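Side-chain contacts in Peptide/nickel transport system substrate-binding protein (Listeria monocytogenes serotype 1/2a, PDB 5KZT), which binds peptide and probably delivers it to a membrane transporter for uptake: residues K32-V37 against G443-M448; G56-A61 against I157-A162; Y99-A104 against Y115-I120; G124-V127 against K132-E135. All blocks are in the same frame, centred on the assembly; numbering follows the deposited sequence.

Contact 1 opens first and closes last along the chain; contact 2 falls wholly between its two halves, and contacts 3 and 4 follow one another between the halves of contact 2. Contacts 2 and 3 share a packing region, their centres about 16 Å apart, where Phe161 meets Trp101 and Leu160 meets Ala119. Contacts 3 and 4 are closest, about 8 Å between centres; their helices, 94-105 and 123-127, are consecutive, and Arg102 packs on Pro133 and Glu134. Contact 1, about 15 Å from contact 3 by centres, touches it through Lys32 and Arg103. It borders the bound peptide, whereas the other three build a locally connected body of the fold.

Contact 1: K32-V37 against G443-M448; sequences KADDQV and GAQNRM
Asp34 and Gln445 form a single side-chain hydrogen bond between chain regions more than 400 residues apart, beside the bound peptide. Residues 443-448 belong to the loop after helix 433-436, while 32-37 lead into helix 36-45. The backbones stay well separated, with 9.4 Å between the CA atoms of Asp34 and Gln445, and only 67 Å² is buried.

Gln445 NE2 donates to Asp34 OD2 over 2.9 Å. The N-H...O angle of 130° makes the bond clearly bent. OD2 lies in the amide plane of Gln445, yet NE2 stands above the carboxylate plane of Asp34, 56° out of it. The glutamine reaches across because its chain folds at chi2 (-61°), carrying the amide toward the aspartate. OD2 has a second and stronger partner, Thr112 OG1, so one carboxylate oxygen serves both.

Each segment has its own local bonds. Asp35, at the N-cap of helix 36-45, accepts at OD2 a weak bond from Val37 N and another bond from Gly38 N. Asn446 OD1 takes Met448 N at 3.0 Å, an Asx turn, while Arg447 NE reaches Ala444 O at 2.9 Å.

The contact is a sparse polar bridge beside the peptide, to which the backbones of Asp34 and Gln36 bond. An acidic peptide side chain lies against Asp34, and likewise against Gln445; the two bonds to OD2 would probably help offset the nearby negative charge.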
loop_
_atom_site.group_PDB
_atom_site.type_symbol
_atom_site.label_atom_id
_atom_site.label_comp_id
_atom_site.label_asym_id
_atom_site.label_seq_id
_atom_site.Cartn_x
_atom_site.Cartn_y
_atom_site.Cartn_z
ATOM N N LYS A 32 1.457 -9.974 -7.944
ATOM C CA LYS A 32 2.516 -10.004 -6.947
ATOM C C LYS A 32 2.795 -8.640 -6.313
ATOM O O LYS A 32 3.278 -8.593 -5.173
ATOM C CB LYS A 32 3.804 -10.575 -7.545
ATOM C CG LYS A 32 3.694 -12.004 -8.029
ATOM C CD LYS A 32 5.040 -12.504 -8.525
ATOM C CE LYS A 32 4.902 -13.889 -9.095
ATOM N NZ LYS A 32 6.183 -14.356 -9.664
ATOM N N ALA A 33 2.528 -7.548 -7.038
ATOM C CA ALA A 33 2.764 -6.195 -6.534
ATOM C C ALA A 33 2.001 -5.946 -5.235
ATOM O O ALA A 33 0.811 -6.277 -5.121
ATOM C CB ALA A 33 2.371 -5.143 -7.567
ATOM N N ASP A 34 2.700 -5.375 -4.260
ATOM C CA ASP A 34 2.078 -4.989 -2.990
ATOM C C ASP A 34 2.474 -3.603 -2.493
ATOM O O ASP A 34 2.219 -3.267 -1.339
ATOM C CB ASP A 34 2.379 -6.035 -1.904
ATOM C CG ASP A 34 3.855 -6.150 -1.564
ATOM O OD1 ASP A 34 4.690 -5.283 -1.930
ATOM O OD2 ASP A 34 4.180 -7.159 -0.887
ATOM N N ASP A 35 3.008 -2.780 -3.378
ATOM C CA ASP A 35 3.506 -1.467 -3.000
ATOM C C ASP A 35 2.792 -0.357 -3.736
ATOM O O ASP A 35 2.233 -0.558 -4.815
ATOM C CB ASP A 35 4.984 -1.384 -3.313
ATOM C CG ASP A 35 5.236 -1.305 -4.781
ATOM O OD1 ASP A 35 5.213 -2.371 -5.455
ATOM O OD2 ASP A 35 5.386 -0.169 -5.285
ATOM N N GLN A 36 2.835 0.839 -3.159
ATOM C CA GLN A 36 2.030 1.924 -3.697
ATOM C C GLN A 36 2.479 2.376 -5.094
ATOM O O GLN A 36 1.646 2.838 -5.878
ATOM C CB GLN A 36 1.976 3.109 -2.735
ATOM C CG GLN A 36 3.194 3.997 -2.687
ATOM C CD GLN A 36 2.988 5.204 -1.761
ATOM O OE1 GLN A 36 3.774 5.425 -0.853
ATOM N NE2 GLN A 36 1.919 5.970 -1.984
ATOM N N VAL A 37 3.765 2.218 -5.409
ATOM C CA VAL A 37 4.298 2.683 -6.705
ATOM C C VAL A 37 3.825 1.773 -7.833
ATOM O O VAL A 37 3.219 2.237 -8.815
ATOM C CB VAL A 37 5.837 2.791 -6.697
ATOM C CG1 VAL A 37 6.401 3.085 -8.089
ATOM C CG2 VAL A 37 6.271 3.865 -5.717
ATOM N N GLY A 443 1.867 -13.935 8.788
ATOM C CA GLY A 443 1.262 -13.211 7.689
ATOM C C GLY A 443 2.333 -12.680 6.746
ATOM O O GLY A 443 3.440 -12.300 7.178
ATOM N N ALA A 444 2.013 -12.626 5.457
ATOM C CA ALA A 444 3.003 -12.197 4.451
ATOM C C ALA A 444 3.470 -10.745 4.592
ATOM O O ALA A 444 4.546 -10.404 4.095
ATOM C CB ALA A 444 2.476 -12.442 3.043
ATOM N N GLN A 445 2.666 -9.900 5.242
ATOM C CA GLN A 445 3.056 -8.536 5.613
ATOM C C GLN A 445 3.444 -8.329 7.078
ATOM O O GLN A 445 3.602 -7.191 7.519
ATOM C CB GLN A 445 1.927 -7.564 5.229
ATOM C CG GLN A 445 1.698 -7.427 3.721
ATOM C CD GLN A 445 2.910 -6.897 2.973
ATOM O OE1 GLN A 445 3.813 -6.275 3.547
ATOM N NE2 GLN A 445 2.949 -7.153 1.694
ATOM N N ASN A 446 3.628 -9.416 7.822
ATOM C CA ASN A 446 4.074 -9.364 9.223
ATOM C C ASN A 446 5.597 -9.216 9.181
ATOM O O ASN A 446 6.104 -8.112 9.372
ATOM C CB ASN A 446 3.603 -10.620 9.973
ATOM C CG ASN A 446 4.045 -10.666 11.427
ATOM O OD1 ASN A 446 5.158 -10.282 11.790
ATOM N ND2 ASN A 446 3.188 -11.205 12.258
ATOM N N ARG A 447 6.311 -10.311 8.890
ATOM C CA ARG A 447 7.769 -10.296 8.689
ATOM C C ARG A 447 8.555 -9.736 9.872
ATOM O O ARG A 447 9.593 -9.106 9.708
ATOM C CB ARG A 447 8.128 -9.525 7.404
ATOM C CG ARG A 447 7.397 -9.998 6.167
ATOM C CD ARG A 447 7.757 -11.431 5.805
ATOM N NE ARG A 447 6.979 -11.884 4.650
ATOM C CZ ARG A 447 6.895 -13.139 4.205
ATOM N NH1 ARG A 447 7.546 -14.145 4.805
ATOM N NH2 ARG A 447 6.130 -13.390 3.143
ATOM N N MET A 448 8.028 -9.961 11.066
ATOM C CA MET A 448 8.682 -9.553 12.284
ATOM C C MET A 448 8.857 -10.729 13.233
ATOM O O MET A 448 9.451 -10.554 14.294
ATOM C CB MET A 448 7.821 -8.490 12.964
ATOM C CG MET A 448 7.763 -7.193 12.197
ATOM S SD MET A 448 6.858 -5.920 13.087
ATOM C CE MET A 448 5.318 -6.709 13.514
#

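Contact 2: G56-A61 against I157-A162; sequences GIPAIA and INSLFA
The pyrrolidine ring of Pro58 meets the first turn of helix 157-161 through its CB-CG side, beside two side chains of that turn. Pro58 CB lies 3.6 Å from Asn158 O and 3.8 Å from Asn158 CB, and Pro58 CG comes within 3.7 Å of Ser159 OG. The Asn158 amide has a water at its nitrogen end: the water accepts from ND2 at 2.8 Å and donates to Pro58 O at 2.9 Å, making a bridge where no direct hydrogen bond crosses. The Phe161 ring carries Ile157 O on one face, 3.4 Å above the ring plane and displaced toward the rim.

In Asn158, chi1 (-67°) puts CG beside the backbone N, and ND2 can reach the bridging water while CB remains against the proline. The nearest CA pair, Pro58 and Ser159, is 6.0 Å apart, with the proline ring between strand and helix, and 129 Å² is buried.

Strand 58-60 pairs antiparallel with strand 50-52 in a two-stranded sheet, Ala59 bonding to Ala51. Asn158 touches Tyr50 and Ala162, just past the helix, touches Leu52, both on strand 50-52, while Phe161 packs against Trp101 of helix 94-105.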
loop_
_atom_site.group_PDB
_atom_site.type_symbol
_atom_site.label_atom_id
_atom_site.label_comp_id
_atom_site.label_asym_id
_atom_site.label_seq_id
_atom_site.Cartn_x
_atom_site.Cartn_y
_atom_site.Cartn_z
ATOM N N GLY A 56 -15.181 7.941 -4.850
ATOM C CA GLY A 56 -14.529 6.900 -4.059
ATOM C C GLY A 56 -15.329 5.628 -3.862
ATOM O O GLY A 56 -15.010 4.827 -2.985
ATOM N N ILE A 57 -16.358 5.425 -4.681
ATOM C CA ILE A 57 -17.189 4.235 -4.592
ATOM C C ILE A 57 -16.840 3.284 -5.730
ATOM O O ILE A 57 -16.781 3.721 -6.876
ATOM C CB ILE A 57 -18.692 4.594 -4.722
ATOM C CG1 ILE A 57 -19.102 5.640 -3.658
ATOM C CG2 ILE A 57 -19.556 3.327 -4.660
ATOM C CD1 ILE A 57 -20.445 6.291 -3.912
ATOM N N PRO A 58 -16.648 1.977 -5.438
ATOM C CA PRO A 58 -16.449 1.061 -6.546
ATOM C C PRO A 58 -17.643 1.045 -7.478
ATOM O O PRO A 58 -18.785 0.992 -7.029
ATOM C CB PRO A 58 -16.259 -0.308 -5.862
ATOM C CG PRO A 58 -15.843 0.035 -4.467
ATOM C CD PRO A 58 -16.617 1.269 -4.146
ATOM N N ALA A 59 -17.357 1.132 -8.768
ATOM C CA ALA A 59 -18.366 1.128 -9.819
ATOM C C ALA A 59 -17.967 0.079 -10.852
ATOM O O ALA A 59 -16.775 -0.176 -11.076
ATOM C CB ALA A 59 -18.451 2.498 -10.457
ATOM N N ILE A 60 -18.955 -0.517 -11.506
ATOM C CA ILE A 60 -18.653 -1.520 -12.506
ATOM C C ILE A 60 -17.708 -0.964 -13.577
ATOM O O ILE A 60 -17.833 0.191 -13.994
ATOM C CB ILE A 60 -19.918 -2.174 -13.124
ATOM C CG1 ILE A 60 -20.817 -1.157 -13.830
ATOM C CG2 ILE A 60 -20.667 -2.930 -12.044
ATOM C CD1 ILE A 60 -21.987 -1.799 -14.545
ATOM N N ALA A 61 -16.721 -1.783 -13.936
ATOM C CA ALA A 61 -15.706 -1.459 -14.940
ATOM C C ALA A 61 -15.644 -2.615 -15.941
ATOM O O ALA A 61 -16.259 -2.518 -16.997
ATOM C CB ALA A 61 -14.363 -1.202 -14.285
ATOM N N ILE A 157 -16.545 -6.384 -0.649
ATOM C CA ILE A 157 -16.168 -7.224 -1.780
ATOM C C ILE A 157 -15.940 -6.435 -3.077
ATOM O O ILE A 157 -15.036 -6.754 -3.834
ATOM C CB ILE A 157 -17.166 -8.384 -2.000
ATOM C CG1 ILE A 157 -16.604 -9.398 -3.003
ATOM C CG2 ILE A 157 -18.528 -7.879 -2.443
ATOM C CD1 ILE A 157 -15.359 -10.121 -2.546
ATOM N N ASN A 158 -16.744 -5.413 -3.328
ATOM C CA ASN A 158 -16.555 -4.613 -4.542
ATOM C C ASN A 158 -15.228 -3.820 -4.522
ATOM O O ASN A 158 -14.655 -3.537 -5.586
ATOM C CB ASN A 158 -17.734 -3.686 -4.769
ATOM C CG ASN A 158 -19.013 -4.431 -5.088
ATOM O OD1 ASN A 158 -19.030 -5.664 -5.262
ATOM N ND2 ASN A 158 -20.106 -3.690 -5.156
ATOM N N SER A 159 -14.745 -3.468 -3.329
ATOM C CA SER A 159 -13.412 -2.838 -3.187
ATOM C C SER A 159 -12.288 -3.829 -3.521
ATOM O O SER A 159 -11.276 -3.471 -4.141
ATOM C CB SER A 159 -13.218 -2.263 -1.783
ATOM O OG SER A 159 -14.184 -1.275 -1.459
ATOM N N LEU A 160 -12.483 -5.091 -3.129
ATOM C CA LEU A 160 -11.548 -6.145 -3.563
ATOM C C LEU A 160 -11.569 -6.294 -5.081
ATOM O O LEU A 160 -10.501 -6.355 -5.710
ATOM C CB LEU A 160 -11.812 -7.481 -2.872
ATOM C CG LEU A 160 -11.722 -7.454 -1.336
ATOM C CD1 LEU A 160 -12.064 -8.802 -0.709
ATOM C CD2 LEU A 160 -10.334 -7.023 -0.867
ATOM N N PHE A 161 -12.760 -6.312 -5.675
ATOM C CA PHE A 161 -12.879 -6.415 -7.145
ATOM C C PHE A 161 -12.190 -5.235 -7.867
ATOM O O PHE A 161 -11.776 -5.356 -9.006
ATOM C CB PHE A 161 -14.337 -6.447 -7.583
ATOM C CG PHE A 161 -15.116 -7.660 -7.158
ATOM C CD1 PHE A 161 -14.502 -8.867 -6.787
ATOM C CD2 PHE A 161 -16.506 -7.605 -7.176
ATOM C CE1 PHE A 161 -15.268 -9.968 -6.425
ATOM C CE2 PHE A 161 -17.267 -8.716 -6.822
ATOM C CZ PHE A 161 -16.644 -9.892 -6.450
ATOM N N ALA A 162 -12.070 -4.104 -7.190
ATOM C CA ALA A 162 -11.355 -2.946 -7.701
ATOM C C ALA A 162 -9.845 -2.938 -7.370
ATOM O O ALA A 162 -9.147 -1.971 -7.688
ATOM C CB ALA A 162 -12.008 -1.691 -7.148
HETATM O O HOH W 1 -19.950 -0.850 -5.152
#

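Contact 3: Y99-A104 against Y115-I120; sequences YSWRRA and YLFDAI
Phe117 points its edge at the face of the five-membered ring of Trp101, a T-shaped pair with centroids 5.3 Å apart and planes at 72°. CE2 is the leading atom of that edge, reaching Trp101 CG at 3.6 Å and Trp101 CB at 3.7 Å. The backbone oxygen of Trp101 lies over one face of the phenylalanine ring. Phe166 extends the cluster, stacking on Phe117 and meeting Trp101 edge to face, and its carbonyl oxygen receives the indole NE1.

Helix 94-105 and the 3-10 segment before helix 123-127 pack together here within the family 5 solute-binding fold, against strand 145-149. Trp101 and Ala104, one helical turn apart, face Phe117, and Trp101 also meets Ile120. Phe117 lies in the 3-10 segment and Ile120 just after it, tied by a bond of 2.9 Å from Ile120 N to Phe117 O. Between the segments 207 Å² is buried, and all four residues are out of solvent.

Aliphatic packing flanks the rings. Ala104 CB sits 3.4 Å from Phe117 CE1 and 3.6 Å from Phe117 CZ; the methyl lies obliquely by the CE1-CZ bond, on the side of the ring away from CE2. On the benzo part of the indole, Trp101 CZ3 touches Ile120 CD1 at 3.8 Å. In Ile120, chi1 (-50°) and chi2 (-51°) together bring CD1 to the indole. Val148 of strand 145-149 and Leu136 contact both Trp101 and Ile120.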
loop_
_atom_site.group_PDB
_atom_site.type_symbol
_atom_site.label_atom_id
_atom_site.label_comp_id
_atom_site.label_asym_id
_atom_site.label_seq_id
_atom_site.Cartn_x
_atom_site.Cartn_y
_atom_site.Cartn_z
ATOM N N TYR A 99 -8.154 -17.689 -14.338
ATOM C CA TYR A 99 -6.706 -17.880 -14.345
ATOM C C TYR A 99 -6.002 -17.021 -13.293
ATOM O O TYR A 99 -5.212 -17.536 -12.522
ATOM C CB TYR A 99 -6.125 -17.611 -15.733
ATOM C CG TYR A 99 -4.625 -17.527 -15.711
ATOM C CD1 TYR A 99 -3.835 -18.672 -15.489
ATOM C CD2 TYR A 99 -3.990 -16.311 -15.851
ATOM C CE1 TYR A 99 -2.456 -18.588 -15.443
ATOM C CE2 TYR A 99 -2.613 -16.216 -15.804
ATOM C CZ TYR A 99 -1.853 -17.351 -15.598
ATOM O OH TYR A 99 -0.482 -17.217 -15.543
ATOM N N SER A 100 -6.284 -15.722 -13.258
ATOM C CA SER A 100 -5.523 -14.829 -12.368
ATOM C C SER A 100 -5.851 -14.999 -10.882
ATOM O O SER A 100 -4.972 -14.866 -10.044
ATOM C CB SER A 100 -5.658 -13.369 -12.763
ATOM O OG SER A 100 -6.941 -12.891 -12.477
ATOM N N TRP A 101 -7.095 -15.276 -10.542
ATOM C CA TRP A 101 -7.421 -15.521 -9.139
ATOM C C TRP A 101 -6.786 -16.851 -8.683
ATOM O O TRP A 101 -6.232 -16.926 -7.582
ATOM C CB TRP A 101 -8.911 -15.529 -8.922
ATOM C CG TRP A 101 -9.598 -14.223 -9.133
ATOM C CD1 TRP A 101 -9.186 -13.155 -9.884
ATOM C CD2 TRP A 101 -10.867 -13.878 -8.615
ATOM N NE1 TRP A 101 -10.141 -12.157 -9.866
ATOM C CE2 TRP A 101 -11.185 -12.579 -9.086
ATOM C CE3 TRP A 101 -11.762 -14.525 -7.760
ATOM C CZ2 TRP A 101 -12.383 -11.926 -8.742
ATOM C CZ3 TRP A 101 -12.960 -13.876 -7.434
ATOM C CH2 TRP A 101 -13.246 -12.598 -7.923
ATOM N N ARG A 102 -6.801 -17.874 -9.542
ATOM C CA ARG A 102 -6.098 -19.105 -9.193
ATOM C C ARG A 102 -4.588 -18.836 -9.048
ATOM O O ARG A 102 -3.955 -19.361 -8.134
ATOM C CB ARG A 102 -6.361 -20.209 -10.209
ATOM C CG ARG A 102 -7.782 -20.735 -10.259
ATOM C CD ARG A 102 -7.920 -21.780 -11.349
ATOM N NE ARG A 102 -9.273 -22.316 -11.451
ATOM C CZ ARG A 102 -9.687 -23.202 -12.355
ATOM N NH1 ARG A 102 -8.855 -23.730 -13.236
ATOM N NH2 ARG A 102 -10.948 -23.581 -12.359
ATOM N N ARG A 103 -4.025 -17.994 -9.922
ATOM C CA ARG A 103 -2.614 -17.603 -9.827
ATOM C C ARG A 103 -2.298 -16.961 -8.482
ATOM O O ARG A 103 -1.263 -17.258 -7.892
ATOM C CB ARG A 103 -2.210 -16.632 -10.957
ATOM C CG ARG A 103 -0.738 -16.245 -11.001
ATOM C CD ARG A 103 -0.387 -15.628 -12.347
ATOM N NE ARG A 103 1.038 -15.300 -12.465
ATOM C CZ ARG A 103 1.567 -14.080 -12.309
ATOM N NH1 ARG A 103 0.812 -13.015 -12.024
ATOM N NH2 ARG A 103 2.873 -13.913 -12.444
ATOM N N ALA A 104 -3.177 -16.066 -8.026
ATOM C CA ALA A 104 -2.991 -15.359 -6.761
ATOM C C ALA A 104 -2.965 -16.267 -5.544
ATOM O O ALA A 104 -2.203 -15.992 -4.619
ATOM C CB ALA A 104 -4.051 -14.276 -6.566
ATOM N N TYR A 115 -3.712 -13.625 0.844
ATOM C CA TYR A 115 -4.628 -13.608 1.987
ATOM C C TYR A 115 -5.954 -12.847 1.728
ATOM O O TYR A 115 -6.956 -13.150 2.356
ATOM C CB TYR A 115 -3.930 -13.086 3.246
ATOM C CG TYR A 115 -3.589 -11.607 3.261
ATOM C CD1 TYR A 115 -4.493 -10.665 3.758
ATOM C CD2 TYR A 115 -2.353 -11.149 2.818
ATOM C CE1 TYR A 115 -4.178 -9.308 3.774
ATOM C CE2 TYR A 115 -2.012 -9.804 2.874
ATOM C CZ TYR A 115 -2.941 -8.885 3.341
ATOM O OH TYR A 115 -2.631 -7.550 3.401
ATOM N N LEU A 116 -5.968 -11.908 0.785
ATOM C CA LEU A 116 -7.202 -11.201 0.438
ATOM C C LEU A 116 -8.252 -12.156 -0.119
ATOM O O LEU A 116 -9.460 -11.900 -0.023
ATOM C CB LEU A 116 -6.943 -10.100 -0.594
ATOM C CG LEU A 116 -6.084 -8.917 -0.144
ATOM C CD1 LEU A 116 -5.903 -7.947 -1.289
ATOM C CD2 LEU A 116 -6.681 -8.221 1.060
ATOM N N PHE A 117 -7.792 -13.265 -0.695
ATOM C CA PHE A 117 -8.692 -14.261 -1.251
ATOM C C PHE A 117 -9.350 -15.168 -0.204
ATOM O O PHE A 117 -10.153 -16.025 -0.567
ATOM C CB PHE A 117 -7.973 -15.087 -2.337
ATOM C CG PHE A 117 -7.701 -14.308 -3.569
ATOM C CD1 PHE A 117 -6.662 -13.387 -3.626
ATOM C CD2 PHE A 117 -8.526 -14.440 -4.664
ATOM C CE1 PHE A 117 -6.450 -12.622 -4.759
ATOM C CE2 PHE A 117 -8.304 -13.704 -5.802
ATOM C CZ PHE A 117 -7.271 -12.795 -5.852
ATOM N N ASP A 118 -9.064 -14.946 1.075
ATOM C CA ASP A 118 -9.866 -15.515 2.175
ATOM C C ASP A 118 -11.358 -15.211 2.022
ATOM O O ASP A 118 -12.179 -15.965 2.501
ATOM C CB ASP A 118 -9.430 -14.939 3.525
ATOM C CG ASP A 118 -8.157 -15.546 4.062
ATOM O OD1 ASP A 118 -7.626 -16.539 3.488
ATOM O OD2 ASP A 118 -7.689 -15.031 5.125
ATOM N N ALA A 119 -11.671 -14.067 1.413
ATOM C CA ALA A 119 -13.044 -13.686 1.064
ATOM C C ALA A 119 -13.715 -14.628 0.051
ATOM O O ALA A 119 -14.934 -14.685 0.016
ATOM C CB ALA A 119 -13.062 -12.268 0.519
ATOM N N ILE A 120 -12.916 -15.343 -0.766
ATOM C CA ILE A 120 -13.414 -16.239 -1.819
ATOM C C ILE A 120 -13.429 -17.671 -1.282
ATOM O O ILE A 120 -12.529 -18.079 -0.543
ATOM C CB ILE A 120 -12.545 -16.136 -3.107
ATOM C CG1 ILE A 120 -12.342 -14.668 -3.531
ATOM C CG2 ILE A 120 -13.151 -16.932 -4.257
ATOM C CD1 ILE A 120 -13.600 -13.835 -3.639
#

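Contact 4: G124-V127 against K132-E135; sequences GDIV and KPEE
Ile126 and Pro133 bring the two backbones to 5.7 Å between their CA atoms, across a tight chain reversal that joins the end of helix 123-127 to a 3-10 turn at 133-135. Only four residues separate the segments. Within the second, Glu135 N bonds to Lys132 O at 2.8 Å, closing the turn, and Lys132 N in return donates to Glu135 OE2 at 2.8 Å. That second bond is nearly straight, 165° at the hydrogen, although the donor lies above the carboxylate plane. It places the carboxylate by the start of the turn, while the backbone bond closes the turn itself, so Lys132 and Glu135 are tied together from both directions.

Ile126 carries the contact between the segments, with no hydrogen bond crossing. Its CG1 and CD1 branch runs past the carbonyl of Lys132, CG1 being 3.4 Å from Lys132 O and CD1 also 3.4 Å from Lys132 O. The other branch, CG2, packs on the proline, 3.6 Å from Pro133 CA and 3.9 Å from Pro133 CG. With chi1 at -67°, CG1 stands beside the backbone N and CG2 beside the carbonyl carbon, so the two branches straddle the junction between Lys132 and Pro133.

Val105 of helix 94-105 and Leu136 also touch Ile126. Asp125 OD2 forms a salt bridge with Lys131 NZ, a second link across the reversal. The exposed side chain of Lys132, which also touches a crystal neighbour, is bent at chi3 (-76°) and curls so that NZ reaches Glu134 OE1, two residues on, in a weak salt bridge of 3.4 Å.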
loop_
_atom_site.group_PDB
_atom_site.type_symbol
_atom_site.label_atom_id
_atom_site.label_comp_id
_atom_site.label_asym_id
_atom_site.label_seq_id
_atom_site.Cartn_x
_atom_site.Cartn_y
_atom_site.Cartn_z
ATOM N N GLY A 124 -8.509 -19.517 1.491
ATOM C CA GLY A 124 -7.661 -19.830 2.632
ATOM C C GLY A 124 -7.025 -21.206 2.547
ATOM O O GLY A 124 -5.813 -21.359 2.698
ATOM N N ASP A 125 -7.855 -22.206 2.269
ATOM C CA ASP A 125 -7.394 -23.589 2.136
ATOM C C ASP A 125 -6.369 -23.781 1.025
ATOM O O ASP A 125 -5.412 -24.545 1.171
ATOM C CB ASP A 125 -8.592 -24.512 1.879
ATOM C CG ASP A 125 -9.432 -24.745 3.114
ATOM O OD1 ASP A 125 -9.012 -24.350 4.230
ATOM O OD2 ASP A 125 -10.529 -25.349 2.967
ATOM N N ILE A 126 -6.557 -23.080 -0.084
ATOM C CA ILE A 126 -5.646 -23.212 -1.210
ATOM C C ILE A 126 -4.266 -22.594 -0.896
ATOM O O ILE A 126 -3.223 -23.186 -1.217
ATOM C CB ILE A 126 -6.259 -22.586 -2.465
ATOM C CG1 ILE A 126 -7.482 -23.405 -2.897
ATOM C CG2 ILE A 126 -5.242 -22.515 -3.591
ATOM C CD1 ILE A 126 -8.422 -22.660 -3.813
ATOM N N VAL A 127 -4.270 -21.423 -0.262
ATOM C CA VAL A 127 -3.030 -20.756 0.149
ATOM C C VAL A 127 -2.214 -21.657 1.080
ATOM O O VAL A 127 -0.975 -21.758 0.937
ATOM C CB VAL A 127 -3.319 -19.370 0.772
ATOM C CG1 VAL A 127 -2.100 -18.784 1.479
ATOM C CG2 VAL A 127 -3.756 -18.435 -0.326
ATOM N N LYS A 132 -6.628 -27.683 -4.044
ATOM C CA LYS A 132 -5.997 -27.279 -5.291
ATOM C C LYS A 132 -6.491 -25.883 -5.724
ATOM O O LYS A 132 -7.668 -25.550 -5.505
ATOM C CB LYS A 132 -6.309 -28.286 -6.384
ATOM C CG LYS A 132 -5.713 -29.665 -6.161
ATOM C CD LYS A 132 -6.102 -30.621 -7.281
ATOM C CE LYS A 132 -7.539 -31.103 -7.142
ATOM N NZ LYS A 132 -7.902 -32.170 -8.120
ATOM N N PRO A 133 -5.613 -25.072 -6.362
ATOM C CA PRO A 133 -6.109 -23.774 -6.868
ATOM C C PRO A 133 -7.392 -23.857 -7.693
ATOM O O PRO A 133 -8.228 -22.962 -7.583
ATOM C CB PRO A 133 -4.914 -23.221 -7.654
ATOM C CG PRO A 133 -3.723 -23.824 -6.960
ATOM C CD PRO A 133 -4.152 -25.202 -6.528
ATOM N N GLU A 134 -7.593 -24.938 -8.456
ATOM C CA GLU A 134 -8.837 -25.104 -9.230
ATOM C C GLU A 134 -10.133 -25.183 -8.381
ATOM O O GLU A 134 -11.218 -25.049 -8.910
ATOM C CB GLU A 134 -8.744 -26.311 -10.171
ATOM C CG GLU A 134 -8.744 -27.676 -9.503
ATOM C CD GLU A 134 -8.333 -28.795 -10.450
ATOM O OE1 GLU A 134 -8.942 -29.884 -10.380
ATOM O OE2 GLU A 134 -7.410 -28.593 -11.270
ATOM N N GLU A 135 -10.014 -25.383 -7.071
ATOM C CA GLU A 135 -11.169 -25.412 -6.193
ATOM C C GLU A 135 -11.662 -24.028 -5.774
ATOM O O GLU A 135 -12.676 -23.928 -5.105
ATOM C CB GLU A 135 -10.880 -26.305 -4.977
ATOM C CG GLU A 135 -10.547 -27.745 -5.394
ATOM C CD GLU A 135 -10.226 -28.643 -4.220
ATOM O OE1 GLU A 135 -11.139 -28.906 -3.406
ATOM O OE2 GLU A 135 -9.058 -29.104 -4.098
#